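Local coordinates for hypothetical protein PA2201 (Pseudomonas aeruginosa, PDB 2FEF) that is of unknown function but is probably an immunity protein protecting its producer against a PoNe-type DNase toxin, at residues W111-R116 against A167-V172; D176-D182 against A194-F199; Y183-A187 against A262-Y267; H200-F204 against T244-T248; P203-L207 against Y225-Q229. All coordinates share one frame; numbering follows the deposited sequence.

Interaction 1: residues W111-R116 against A167-V172; sequences WLDYSR and ALVEEV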
# COMPACT_ATOMS: atom_id res chain seq x y z
N TRP B 111 16.12 -7.19 8.84
CA TRP B 111 15.84 -7.65 10.21
C TRP B 111 16.84 -7.10 11.26
O TRP B 111 16.44 -6.65 12.34
CB TRP B 111 15.77 -9.18 10.25
CG TRP B 111 14.44 -9.73 9.82
CD1 TRP B 111 14.12 -10.27 8.59
CD2 TRP B 111 13.24 -9.78 10.60
NE1 TRP B 111 12.80 -10.67 8.58
CE2 TRP B 111 12.23 -10.35 9.79
CE3 TRP B 111 12.90 -9.35 11.90
CZ2 TRP B 111 10.91 -10.56 10.26
CZ3 TRP B 111 11.60 -9.56 12.37
CH2 TRP B 111 10.62 -10.15 11.53
N LEU B 112 18.13 -7.15 10.92
CA LEU B 112 19.20 -6.63 11.75
C LEU B 112 19.06 -5.12 11.95
O LEU B 112 19.11 -4.65 13.09
CB LEU B 112 20.54 -6.92 11.08
CG LEU B 112 21.79 -6.53 11.86
CD1 LEU B 112 21.78 -7.25 13.21
CD2 LEU B 112 23.01 -6.89 11.03
N ASP B 113 18.88 -4.37 10.85
CA ASP B 113 18.62 -2.90 10.94
C ASP B 113 17.40 -2.57 11.77
O ASP B 113 17.43 -1.64 12.61
CB ASP B 113 18.51 -2.24 9.55
CG ASP B 113 19.86 -2.31 8.75
OD1 ASP B 113 20.94 -2.58 9.32
OD2 ASP B 113 19.84 -2.07 7.55
N TYR B 114 16.31 -3.29 11.54
CA TYR B 114 15.14 -3.14 12.40
C TYR B 114 15.50 -3.27 13.87
O TYR B 114 15.14 -2.41 14.69
CB TYR B 114 14.03 -4.13 12.00
CG TYR B 114 12.96 -4.41 13.05
CD1 TYR B 114 12.26 -3.38 13.67
CD2 TYR B 114 12.61 -5.74 13.37
CE1 TYR B 114 11.28 -3.66 14.64
CE2 TYR B 114 11.62 -6.02 14.30
CZ TYR B 114 10.97 -4.99 14.93
OH TYR B 114 9.97 -5.23 15.87
N SER B 115 16.19 -4.36 14.23
CA SER B 115 16.51 -4.58 15.65
C SER B 115 17.37 -3.44 16.22
O SER B 115 17.24 -3.06 17.40
CB SER B 115 17.23 -5.93 15.80
OG SER B 115 18.62 -5.85 15.40
N ARG B 116 18.27 -2.90 15.41
CA ARG B 116 19.15 -1.81 15.89
C ARG B 116 18.38 -0.52 16.11
O ARG B 116 18.62 0.21 17.09
CB ARG B 116 20.28 -1.56 14.91
CG ARG B 116 21.28 -2.73 14.88
CD ARG B 116 22.11 -2.61 13.64
NE ARG B 116 23.21 -3.57 13.63
CZ ARG B 116 23.87 -3.93 12.54
NH1 ARG B 116 23.51 -3.44 11.35
NH2 ARG B 116 24.86 -4.80 12.62
N ALA B 167 25.13 -12.40 14.23
CA ALA B 167 24.51 -11.10 14.58
C ALA B 167 22.98 -11.21 14.65
O ALA B 167 22.34 -10.58 15.50
CB ALA B 167 24.89 -10.01 13.60
N LEU B 168 22.40 -11.98 13.73
CA LEU B 168 20.96 -12.25 13.79
C LEU B 168 20.54 -12.83 15.13
O LEU B 168 19.63 -12.33 15.77
CB LEU B 168 20.50 -13.16 12.62
CG LEU B 168 20.60 -12.53 11.22
CD1 LEU B 168 20.40 -13.58 10.16
CD2 LEU B 168 19.60 -11.39 11.02
N VAL B 169 21.19 -13.91 15.56
CA VAL B 169 20.89 -14.49 16.87
C VAL B 169 21.11 -13.49 18.02
O VAL B 169 20.25 -13.35 18.89
CB VAL B 169 21.67 -15.79 17.06
CG1 VAL B 169 21.49 -16.32 18.44
CG2 VAL B 169 21.17 -16.87 16.00
N GLU B 170 22.24 -12.78 18.03
CA GLU B 170 22.46 -11.81 19.11
C GLU B 170 21.47 -10.62 19.11
O GLU B 170 20.87 -10.30 20.14
CB GLU B 170 23.89 -11.26 19.11
CG GLU B 170 24.03 -10.11 20.15
CD GLU B 170 25.42 -9.58 20.28
OE1 GLU B 170 26.18 -9.69 19.31
OE2 GLU B 170 25.73 -9.04 21.36
N GLU B 171 21.36 -9.95 17.97
CA GLU B 171 20.70 -8.64 17.92
C GLU B 171 19.20 -8.75 17.67
O GLU B 171 18.40 -7.99 18.24
CB GLU B 171 21.34 -7.76 16.85
CG GLU B 171 22.88 -7.57 17.01
CD GLU B 171 23.47 -6.38 16.21
OE1 GLU B 171 24.58 -6.52 15.64
OE2 GLU B 171 22.84 -5.29 16.16
N VAL B 172 18.81 -9.69 16.81
CA VAL B 172 17.40 -9.83 16.43
C VAL B 172 16.66 -10.74 17.42
O VAL B 172 15.51 -10.43 17.82
CB VAL B 172 17.20 -10.33 14.96
CG1 VAL B 172 15.72 -10.29 14.56
CG2 VAL B 172 18.02 -9.49 13.97
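Leu112 and Glu171 meet where helix 97-127 runs beside helix 165-172, the two short segments lying 9.2 Å apart at their axes and inclined by 26°. The leucine holds CG anti to its backbone N (chi1 -176°), which carries CD1 across to the neighbouring helix; there it lies against Glu171 CD at 3.6 Å and also touches Ala167 CB. Glu171 stretches over this methyl with its chain extended beyond CG, so its methylenes can pack on leucine while its carboxylate goes on to meet Arg116. That encounter is angled, the guanidinium and carboxylate planes standing 50° apart. Arg116 NE donates to Glu171 OE2 at 3.1 Å, on the syn side but tilted out of the carboxylate plane, whereas the second link, from Arg116 NH2 to Glu171 OE1, is weak. Leu112 CG lies over one face of the guanidinium, close to its centre.

Val172 and Trp111 make an apolar contact, approaching at about a right angle: Val172 CG1 comes to 4.0 Å from Trp111 CE3, while CG2 rests on the tryptophan backbone. The indole NE1 is bonded elsewhere, to Ser84. Ser115 is small enough for its CB to sit 3.4 Å from Glu171 O, and its buried OG is satisfied within its own helix, donating to Leu112 O at 2.6 Å.

Asp113, whose carboxylate accepts from the backbone N of Asp9 and Asn10, also takes a weak bond from Arg116 NH1. The guanidinium thus bridges acids on both helices and probably helps keep Glu171 and Asp113 ionised.

Interaction 2: residues D176-D182 against A194-F199; sequences DTDRLLD and ASEETF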
# COMPACT_ATOMS: atom_id res chain seq x y z
N ASP B 176 17.33 -15.75 22.37
CA ASP B 176 16.15 -16.49 22.87
C ASP B 176 15.80 -17.57 21.83
O ASP B 176 14.81 -17.47 21.11
CB ASP B 176 14.99 -15.51 23.12
CG ASP B 176 13.82 -16.13 23.93
OD1 ASP B 176 13.96 -17.23 24.51
OD2 ASP B 176 12.74 -15.50 23.97
N THR B 177 16.63 -18.60 21.78
CA THR B 177 16.53 -19.65 20.81
C THR B 177 16.15 -20.94 21.53
O THR B 177 16.46 -21.09 22.73
CB THR B 177 17.88 -19.85 20.11
OG1 THR B 177 18.92 -19.93 21.11
CG2 THR B 177 18.19 -18.69 19.18
N ASP B 178 15.47 -21.85 20.82
CA ASP B 178 15.14 -23.18 21.33
C ASP B 178 16.00 -24.26 20.67
O ASP B 178 16.97 -23.94 19.98
CB ASP B 178 13.63 -23.46 21.18
CG ASP B 178 13.19 -23.75 19.74
OD1 ASP B 178 13.90 -23.39 18.77
OD2 ASP B 178 12.09 -24.33 19.59
N ARG B 179 15.66 -25.53 20.88
CA ARG B 179 16.55 -26.62 20.46
C ARG B 179 16.83 -26.58 18.96
O ARG B 179 17.99 -26.60 18.53
CB ARG B 179 15.98 -27.98 20.85
CG ARG B 179 16.91 -29.16 20.44
CD ARG B 179 16.46 -30.46 21.07
NE ARG B 179 16.85 -30.56 22.47
CZ ARG B 179 16.55 -31.59 23.26
NH1 ARG B 179 15.83 -32.60 22.78
NH2 ARG B 179 16.95 -31.61 24.53
N LEU B 180 15.76 -26.49 18.17
CA LEU B 180 15.92 -26.45 16.70
C LEU B 180 16.74 -25.25 16.23
O LEU B 180 17.68 -25.41 15.44
CB LEU B 180 14.56 -26.50 15.97
CG LEU B 180 14.64 -26.28 14.45
CD1 LEU B 180 15.42 -27.40 13.73
CD2 LEU B 180 13.26 -26.11 13.84
N LEU B 181 16.42 -24.06 16.73
CA LEU B 181 17.18 -22.87 16.31
C LEU B 181 18.65 -23.00 16.72
O LEU B 181 19.55 -22.59 15.96
CB LEU B 181 16.58 -21.56 16.88
CG LEU B 181 15.17 -21.17 16.38
CD1 LEU B 181 14.65 -19.87 17.08
CD2 LEU B 181 15.09 -21.10 14.81
N ASP B 182 18.91 -23.57 17.90
CA ASP B 182 20.29 -23.86 18.32
C ASP B 182 21.02 -24.85 17.39
O ASP B 182 22.18 -24.60 17.03
CB ASP B 182 20.36 -24.35 19.77
CG ASP B 182 20.15 -23.22 20.79
OD1 ASP B 182 20.10 -22.03 20.39
OD2 ASP B 182 20.06 -23.54 22.00
N ALA B 194 22.86 -27.42 23.07
CA ALA B 194 21.61 -26.84 22.61
C ALA B 194 20.60 -26.75 23.75
O ALA B 194 20.66 -27.54 24.69
CB ALA B 194 21.03 -27.66 21.44
N SER B 195 19.69 -25.79 23.63
CA SER B 195 18.55 -25.64 24.52
C SER B 195 17.78 -26.96 24.58
O SER B 195 17.81 -27.75 23.63
CB SER B 195 17.63 -24.54 23.98
OG SER B 195 16.43 -24.43 24.72
N GLU B 196 17.11 -27.21 25.70
CA GLU B 196 16.26 -28.40 25.83
C GLU B 196 14.80 -28.10 25.52
O GLU B 196 13.98 -29.02 25.46
CB GLU B 196 16.37 -28.99 27.24
CG GLU B 196 17.76 -29.48 27.60
CD GLU B 196 17.82 -30.03 28.99
OE1 GLU B 196 16.80 -29.97 29.71
OE2 GLU B 196 18.90 -30.53 29.37
N GLU B 197 14.48 -26.82 25.32
CA GLU B 197 13.11 -26.40 25.03
C GLU B 197 12.75 -26.55 23.56
O GLU B 197 13.61 -26.48 22.67
CB GLU B 197 12.89 -24.94 25.42
CG GLU B 197 13.20 -24.58 26.88
CD GLU B 197 12.90 -23.11 27.15
OE1 GLU B 197 13.85 -22.30 27.25
OE2 GLU B 197 11.71 -22.75 27.23
N THR B 198 11.46 -26.73 23.31
CA THR B 198 10.87 -26.57 21.98
C THR B 198 9.72 -25.56 22.12
O THR B 198 8.72 -25.84 22.80
CB THR B 198 10.36 -27.92 21.43
OG1 THR B 198 11.47 -28.83 21.30
CG2 THR B 198 9.68 -27.75 20.06
N PHE B 199 9.86 -24.39 21.50
CA PHE B 199 8.87 -23.33 21.64
C PHE B 199 7.50 -23.68 21.05
O PHE B 199 6.49 -23.22 21.55
CB PHE B 199 9.38 -22.00 21.06
CG PHE B 199 10.60 -21.45 21.79
CD1 PHE B 199 10.94 -21.90 23.06
CD2 PHE B 199 11.40 -20.49 21.18
CE1 PHE B 199 12.07 -21.41 23.71
CE2 PHE B 199 12.51 -19.97 21.83
CZ PHE B 199 12.85 -20.43 23.10
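Asp176 begins the contact at the edge of the Phe199 ring, where its backbone O lies in the ring plane, 3.5 Å from Phe199 CE2. Its carboxylate is turned to Arg142, which also pairs with Glu197. Thr177 then donates through OG1 to Asp182 OD1 at 2.5 Å, linking the residues before the helix to its first turn.

Asp178 works with several of its atoms. Its CB sits almost exactly on the normal of the Phe199 ring, 3.4 Å from the centroid, a CH-pi contact. With CG held between the backbone N and the carbonyl carbon (chi1 74°), OD2 accepts from Phe199 N at 2.9 Å, while OD1 takes a weak capping bond from Leu181 N and is also hydrogen-bonded to Tyr146 OH. A short acid suits this N-cap because it can cap its own helix and bind the 194-199 loop at once.

Arg179 donates its backbone N to Glu197 O at 2.9 Å. Its side chain, bent at chi3, brings NE to Ser195 O at 3.2 Å in the carbonyl plane, and its tip pairs with Glu212. One turn on, Asp182 OD2 receives Ser195 N on its anti lone pair at 2.8 Å, and its CB packs against that of Ala194.

Ser195 OG accepts from Glu197 N, forming an ST turn, so an N-capped helix start is laced to an irregular loop that returns after the same helix, a surface feature of the PoNi C-terminal region.

Interaction 3: residues Y183-A187 against A262-Y267; sequences YLGAA and ALGVLY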
# COMPACT_ATOMS: atom_id res chain seq x y z
N TYR B 183 20.36 -25.94 16.99
CA TYR B 183 20.92 -26.84 15.96
C TYR B 183 21.20 -26.14 14.64
O TYR B 183 22.25 -26.35 14.05
CB TYR B 183 20.03 -28.07 15.74
CG TYR B 183 20.37 -29.18 16.71
CD1 TYR B 183 19.99 -29.11 18.04
CD2 TYR B 183 21.05 -30.32 16.27
CE1 TYR B 183 20.29 -30.13 18.93
CE2 TYR B 183 21.36 -31.36 17.16
CZ TYR B 183 20.97 -31.25 18.50
OH TYR B 183 21.27 -32.24 19.40
N LEU B 184 20.25 -25.32 14.17
CA LEU B 184 20.43 -24.59 12.90
C LEU B 184 21.59 -23.61 12.95
O LEU B 184 22.30 -23.44 11.96
CB LEU B 184 19.14 -23.89 12.47
CG LEU B 184 17.99 -24.85 12.10
CD1 LEU B 184 16.73 -24.06 11.74
CD2 LEU B 184 18.42 -25.79 10.95
N GLY B 185 21.77 -22.93 14.08
CA GLY B 185 22.86 -21.96 14.20
C GLY B 185 24.15 -22.45 14.82
O GLY B 185 25.10 -21.66 14.96
N ALA B 186 24.20 -23.73 15.18
CA ALA B 186 25.30 -24.30 15.96
C ALA B 186 26.68 -24.06 15.34
O ALA B 186 27.58 -23.57 16.02
CB ALA B 186 25.07 -25.79 16.20
N ALA B 187 26.82 -24.38 14.05
CA ALA B 187 28.10 -24.23 13.34
C ALA B 187 28.48 -22.78 13.22
O ALA B 187 29.64 -22.42 13.38
CB ALA B 187 28.03 -24.85 11.94
N ALA B 262 17.84 -27.65 5.80
CA ALA B 262 19.04 -27.04 6.39
C ALA B 262 19.83 -28.07 7.20
O ALA B 262 21.06 -28.08 7.18
CB ALA B 262 18.67 -25.81 7.23
N LEU B 263 19.13 -28.97 7.89
CA LEU B 263 19.84 -30.04 8.63
C LEU B 263 20.67 -30.92 7.69
O LEU B 263 21.75 -31.37 8.06
CB LEU B 263 18.86 -30.87 9.49
CG LEU B 263 18.26 -30.14 10.70
CD1 LEU B 263 17.00 -30.85 11.27
CD2 LEU B 263 19.31 -29.90 11.80
N GLY B 264 20.19 -31.15 6.47
CA GLY B 264 20.96 -31.88 5.47
C GLY B 264 22.29 -31.23 5.10
O GLY B 264 23.31 -31.90 4.93
N VAL B 265 22.29 -29.91 4.96
CA VAL B 265 23.53 -29.19 4.70
C VAL B 265 24.47 -29.31 5.90
O VAL B 265 25.67 -29.58 5.75
CB VAL B 265 23.25 -27.70 4.38
CG1 VAL B 265 24.58 -26.90 4.21
CG2 VAL B 265 22.38 -27.57 3.09
N LEU B 266 23.92 -29.10 7.10
CA LEU B 266 24.69 -29.12 8.35
C LEU B 266 25.30 -30.48 8.67
O LEU B 266 26.45 -30.57 9.15
CB LEU B 266 23.81 -28.64 9.49
CG LEU B 266 23.37 -27.18 9.41
CD1 LEU B 266 22.35 -26.87 10.51
CD2 LEU B 266 24.57 -26.21 9.43
N TYR B 267 24.54 -31.55 8.42
CA TYR B 267 25.00 -32.92 8.72
C TYR B 267 25.71 -33.63 7.59
O TYR B 267 26.47 -34.55 7.84
CB TYR B 267 23.85 -33.81 9.19
CG TYR B 267 23.49 -33.63 10.63
CD1 TYR B 267 22.73 -32.55 11.05
CD2 TYR B 267 23.91 -34.54 11.59
CE1 TYR B 267 22.39 -32.38 12.38
CE2 TYR B 267 23.58 -34.38 12.94
CZ TYR B 267 22.80 -33.31 13.32
OH TYR B 267 22.46 -33.13 14.65
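Leu184 and Leu266 bring together helices 179-189 and 258-267, a helix-helix packing inside the all-helical PoNi C-terminal region. The short segments point broadly the same way, at 36°, with their axes 9.9 Å apart, and no hydrogen bond crosses between them; the fit depends on side-chain shape.

Leu184 keeps CG anti to its carbonyl carbon (chi1 -66°) and its second torsion extended (chi2 177°), so CD2 projects into the interface. There it meets Ala262 CB at 3.7 Å, with Leu263 CD2 and Leu266 CD1 a little farther away. Alanine suits this place because its single methyl leaves room for the branched end of the leucine. Leu150 of helix 146-158 also touches Leu184, and the same helix packs on Ala262.

Leu266 uses an almost identical conformation but crosses Leu184 at about a right angle. Its CD1 reaches the backbone of helix 179-189, 3.6 Å from Tyr183 O and 3.7 Å from Leu184 O. The other methyl, CD2, lies toward Ala187 CB at 4.5 Å, near the more exposed margin.

Tyrosines close the other flank, where an amphipathic ring can pack and still carry a polar end. Tyr183 CB rests against Leu263 CD2, and its ring also meets Phe211. Tyr267, whose ring meets Phe210 edge-to-face and also touches Trp269, crosses Tyr183 obliquely and places its hydroxyl OH in the plane of the Tyr183 ring, at the edge, 3.3 Å from Tyr183 CE2.

Interaction 4: residues H200-F204 against T244-T248; sequences HPRPF and TRRLT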
# COMPACT_ATOMS: atom_id res chain seq x y z
N HIS B 200 7.50 -24.49 19.98
CA HIS B 200 6.28 -24.86 19.27
C HIS B 200 6.29 -26.36 19.02
O HIS B 200 6.78 -26.82 17.98
CB HIS B 200 6.18 -24.03 17.99
CG HIS B 200 6.25 -22.56 18.25
ND1 HIS B 200 5.14 -21.81 18.54
CD2 HIS B 200 7.31 -21.70 18.31
CE1 HIS B 200 5.49 -20.56 18.76
NE2 HIS B 200 6.80 -20.46 18.60
N PRO B 201 5.80 -27.15 19.99
CA PRO B 201 5.90 -28.59 19.96
C PRO B 201 5.22 -29.23 18.74
O PRO B 201 5.59 -30.32 18.33
CB PRO B 201 5.23 -29.03 21.28
CG PRO B 201 5.25 -27.82 22.16
CD PRO B 201 5.12 -26.66 21.22
N ARG B 202 4.25 -28.53 18.16
CA ARG B 202 3.59 -28.97 16.92
C ARG B 202 3.99 -27.97 15.83
O ARG B 202 3.52 -26.85 15.84
CB ARG B 202 2.06 -28.91 17.11
CG ARG B 202 1.42 -30.09 17.86
CD ARG B 202 1.95 -30.38 19.26
NE ARG B 202 1.65 -29.36 20.27
CZ ARG B 202 1.64 -29.59 21.59
NH1 ARG B 202 1.38 -28.60 22.43
NH2 ARG B 202 1.90 -30.81 22.08
N PRO B 203 4.83 -28.36 14.87
CA PRO B 203 5.36 -29.70 14.58
C PRO B 203 6.68 -30.10 15.24
O PRO B 203 7.06 -31.26 15.19
CB PRO B 203 5.58 -29.65 13.06
CG PRO B 203 6.02 -28.24 12.79
CD PRO B 203 5.25 -27.38 13.84
N PHE B 204 7.39 -29.15 15.82
CA PHE B 204 8.81 -29.34 16.09
C PHE B 204 9.21 -30.32 17.20
O PHE B 204 10.36 -30.78 17.23
CB PHE B 204 9.48 -27.98 16.28
CG PHE B 204 9.27 -27.04 15.13
CD1 PHE B 204 8.49 -25.89 15.29
CD2 PHE B 204 9.84 -27.30 13.87
CE1 PHE B 204 8.27 -25.02 14.21
CE2 PHE B 204 9.66 -26.41 12.82
CZ PHE B 204 8.87 -25.30 12.98
N THR B 244 -6.11 -27.76 13.60
CA THR B 244 -4.98 -28.46 14.28
C THR B 244 -4.09 -27.49 15.05
O THR B 244 -4.15 -26.28 14.85
CB THR B 244 -4.08 -29.29 13.30
OG1 THR B 244 -3.26 -28.39 12.54
CG2 THR B 244 -4.90 -30.13 12.36
N ARG B 245 -3.24 -27.99 15.95
CA ARG B 245 -2.38 -27.07 16.67
C ARG B 245 -1.01 -26.83 16.02
O ARG B 245 -0.19 -26.04 16.52
CB ARG B 245 -2.31 -27.40 18.17
CG ARG B 245 -1.75 -28.72 18.47
CD ARG B 245 -2.26 -29.29 19.79
NE ARG B 245 -1.57 -30.53 20.18
CZ ARG B 245 -1.39 -31.60 19.40
NH1 ARG B 245 -1.82 -31.60 18.15
NH2 ARG B 245 -0.75 -32.68 19.85
N ARG B 246 -0.78 -27.43 14.85
CA ARG B 246 0.45 -27.17 14.13
C ARG B 246 0.68 -25.68 13.83
O ARG B 246 -0.20 -24.94 13.33
CB ARG B 246 0.52 -28.02 12.86
CG ARG B 246 1.92 -27.98 12.22
CD ARG B 246 1.73 -28.13 10.75
NE ARG B 246 2.89 -28.44 9.92
CZ ARG B 246 3.59 -27.55 9.22
NH1 ARG B 246 3.34 -26.23 9.29
NH2 ARG B 246 4.54 -27.99 8.40
N LEU B 247 1.88 -25.21 14.15
CA LEU B 247 2.23 -23.85 13.82
C LEU B 247 2.31 -23.77 12.30
O LEU B 247 2.78 -24.70 11.62
CB LEU B 247 3.61 -23.50 14.41
CG LEU B 247 4.05 -22.03 14.28
CD1 LEU B 247 3.17 -21.19 15.19
CD2 LEU B 247 5.53 -21.91 14.65
N THR B 248 1.85 -22.65 11.76
CA THR B 248 2.04 -22.36 10.33
C THR B 248 2.66 -20.96 10.21
O THR B 248 2.56 -20.13 11.14
CB THR B 248 0.71 -22.42 9.53
OG1 THR B 248 -0.17 -21.40 10.01
CG2 THR B 248 0.06 -23.84 9.66
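Arg202 lies against Arg245 along most of its length. Its CB starts over the opposite backbone, 3.7 Å from Arg245 O. The next atom, CG, is centred above the guanidinium of Arg245, 3.5 Å from its CZ, and CD continues over the same group toward NH2. Bends at chi2 and chi3 (57° and 68°) then fold the chain so that Arg202 NE comes to 3.4 Å from Arg245 NE. These are two donors, so no hydrogen bond joins them. At the tip the two guanidinium planes are only 23° apart, with Arg245 NE over one face of the Arg202 group and Pro201 CB over the opposite face. The like charges probably repel, but both residues are exposed, where water can screen them, and their long aliphatic chains can still pack.

Beneath this pair, Arg202 O accepts from Leu247 N at 2.9 Å, the donor standing above the carbonyl plane. The bond ties the short helix 201-204 to the loop that follows helix 238-243, within the PoNi C-terminal region. Pro203, preceded by a cis peptide, presents CD to Arg246 CG at 3.8 Å, and its CG lies over one face of the Arg246 guanidinium, toward the rim. Arg246 NE bonds to Gln229 O, and the rings of Tyr230 and Phe233 receive the same head in cation-pi contacts.

Leu247 fills the inner side of the contact. Its CD2 lies over one face of His200, 3.9 Å from the ring centroid, in a CH-pi contact, and also meets the edge of Phe204 at CE1, 4.2 Å away. The bond from His200 NE2 to Pro141 O probably helps fix the ring's rotation.

Interaction 5: residues P203-L207 against Y225-Q229; sequences PFGQL and YLQSQ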
# COMPACT_ATOMS: atom_id res chain seq x y z
N PRO B 203 4.83 -28.36 14.87
CA PRO B 203 5.36 -29.70 14.58
C PRO B 203 6.68 -30.10 15.24
O PRO B 203 7.06 -31.26 15.19
CB PRO B 203 5.58 -29.65 13.06
CG PRO B 203 6.02 -28.24 12.79
CD PRO B 203 5.25 -27.38 13.84
N PHE B 204 7.39 -29.15 15.82
CA PHE B 204 8.81 -29.34 16.09
C PHE B 204 9.21 -30.32 17.20
O PHE B 204 10.36 -30.78 17.23
CB PHE B 204 9.48 -27.98 16.28
CG PHE B 204 9.27 -27.04 15.13
CD1 PHE B 204 8.49 -25.89 15.29
CD2 PHE B 204 9.84 -27.30 13.87
CE1 PHE B 204 8.27 -25.02 14.21
CE2 PHE B 204 9.66 -26.41 12.82
CZ PHE B 204 8.87 -25.30 12.98
N GLY B 205 8.28 -30.65 18.10
CA GLY B 205 8.52 -31.69 19.10
C GLY B 205 8.78 -33.05 18.48
O GLY B 205 9.42 -33.90 19.10
N GLN B 206 8.31 -33.25 17.25
CA GLN B 206 8.47 -34.51 16.50
C GLN B 206 9.90 -34.74 15.98
O GLN B 206 10.19 -35.79 15.41
CB GLN B 206 7.45 -34.60 15.34
CG GLN B 206 5.98 -34.56 15.81
CD GLN B 206 5.62 -35.78 16.64
OE1 GLN B 206 5.31 -35.67 17.83
NE2 GLN B 206 5.68 -36.95 16.03
N LEU B 207 10.77 -33.74 16.19
CA LEU B 207 12.20 -33.84 15.94
C LEU B 207 12.99 -34.44 17.10
O LEU B 207 14.20 -34.72 16.97
CB LEU B 207 12.79 -32.46 15.58
CG LEU B 207 12.29 -31.81 14.27
CD1 LEU B 207 12.84 -30.41 14.07
CD2 LEU B 207 12.65 -32.66 13.07
N TYR B 225 9.01 -37.58 9.85
CA TYR B 225 8.72 -36.17 10.11
C TYR B 225 8.22 -35.43 8.86
O TYR B 225 7.20 -34.73 8.94
CB TYR B 225 9.95 -35.46 10.71
CG TYR B 225 9.74 -33.98 11.00
CD1 TYR B 225 9.13 -33.57 12.18
CD2 TYR B 225 10.19 -32.98 10.09
CE1 TYR B 225 8.95 -32.20 12.45
CE2 TYR B 225 10.02 -31.61 10.36
CZ TYR B 225 9.39 -31.24 11.55
OH TYR B 225 9.21 -29.88 11.81
N LEU B 226 8.91 -35.59 7.73
CA LEU B 226 8.45 -34.98 6.48
C LEU B 226 7.08 -35.51 6.03
O LEU B 226 6.27 -34.74 5.51
CB LEU B 226 9.45 -35.21 5.33
CG LEU B 226 10.68 -34.32 5.26
CD1 LEU B 226 11.55 -34.70 4.08
CD2 LEU B 226 10.24 -32.84 5.15
N GLN B 227 6.84 -36.81 6.17
CA GLN B 227 5.57 -37.40 5.77
C GLN B 227 4.41 -36.89 6.63
O GLN B 227 3.38 -36.49 6.09
CB GLN B 227 5.60 -38.93 5.82
CG GLN B 227 4.25 -39.65 5.43
CD GLN B 227 3.78 -39.33 4.01
OE1 GLN B 227 4.56 -38.89 3.18
NE2 GLN B 227 2.49 -39.55 3.75
N SER B 228 4.60 -36.91 7.95
CA SER B 228 3.52 -36.60 8.86
C SER B 228 3.33 -35.10 9.07
O SER B 228 2.18 -34.64 9.12
CB SER B 228 3.72 -37.33 10.19
OG SER B 228 4.64 -36.65 11.02
N GLN B 229 4.42 -34.33 9.17
CA GLN B 229 4.25 -32.93 9.51
C GLN B 229 4.12 -32.00 8.30
O GLN B 229 3.75 -30.84 8.44
CB GLN B 229 5.34 -32.44 10.50
CG GLN B 229 5.39 -33.21 11.85
CD GLN B 229 4.04 -33.31 12.51
OE1 GLN B 229 3.35 -32.30 12.71
NE2 GLN B 229 3.64 -34.54 12.83
O HOH W 1 6.62 -37.98 12.90
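Tyr225 inserts its ring between Leu207 and the side chain of Gln229. Its CG is anti to the backbone N (chi1 180°), sending the ring across to residues 203-207. Leu207 CD2 sits over the centre of one face, 3.6 Å from the centroid in a CH-pi contact, while Gln229 CB lies toward the rim of the opposite face. At the ring edge, Pro203 O comes in plane to 3.5 Å from Tyr225 CE1, and Gln206 CB borders CD1. The hydroxyl OH passes within 3.4 Å of Phe204 CD2 and bonds to Glu259; a tyrosine therefore gives an apolar body for the buried space and a polar tip for the acid.

Helix 223-234 here packs on the short helix 201-204 and the 3-10 turn that follows, within the PoNi C-terminal region. Ser228 adds a polar link at the margin: its OG contacts a water at 3.0 Å, which in turn accepts weakly from Gln206 NE2. Gln229 bends at chi2, bringing OE1 to 3.5 Å from Pro203 CB, while its NE2 donates to Ser228 OG at 3.0 Å. The Gln206 and Gln229 side chains cross at about a right angle, Gln229 NE2 lying near Gln206 CG.

How the interactions relate
Interactions 1 and 5 are buried, 3 and 4 partly so, and interaction 2 lies at the surface. Interaction 1, about 29 Å from interaction 5 between centres, packs on interaction 2 at Val169 and Thr177, and joins the N-terminal domain-like region to helix 165-172; the other four belong to the PoNi C-terminal region. Interactions 2 and 3 share helix 179-189, its polar start bound by hydrogen bonds and its later turns by leucine packing. Interactions 4 and 5 share Pro203 and Phe204. Phe204 also touches Leu180, connecting both to interaction 2. Hydrogen bonds from side chains to backbone mark interaction 2, whereas interaction 4 has one backbone bond amid side-chain packing.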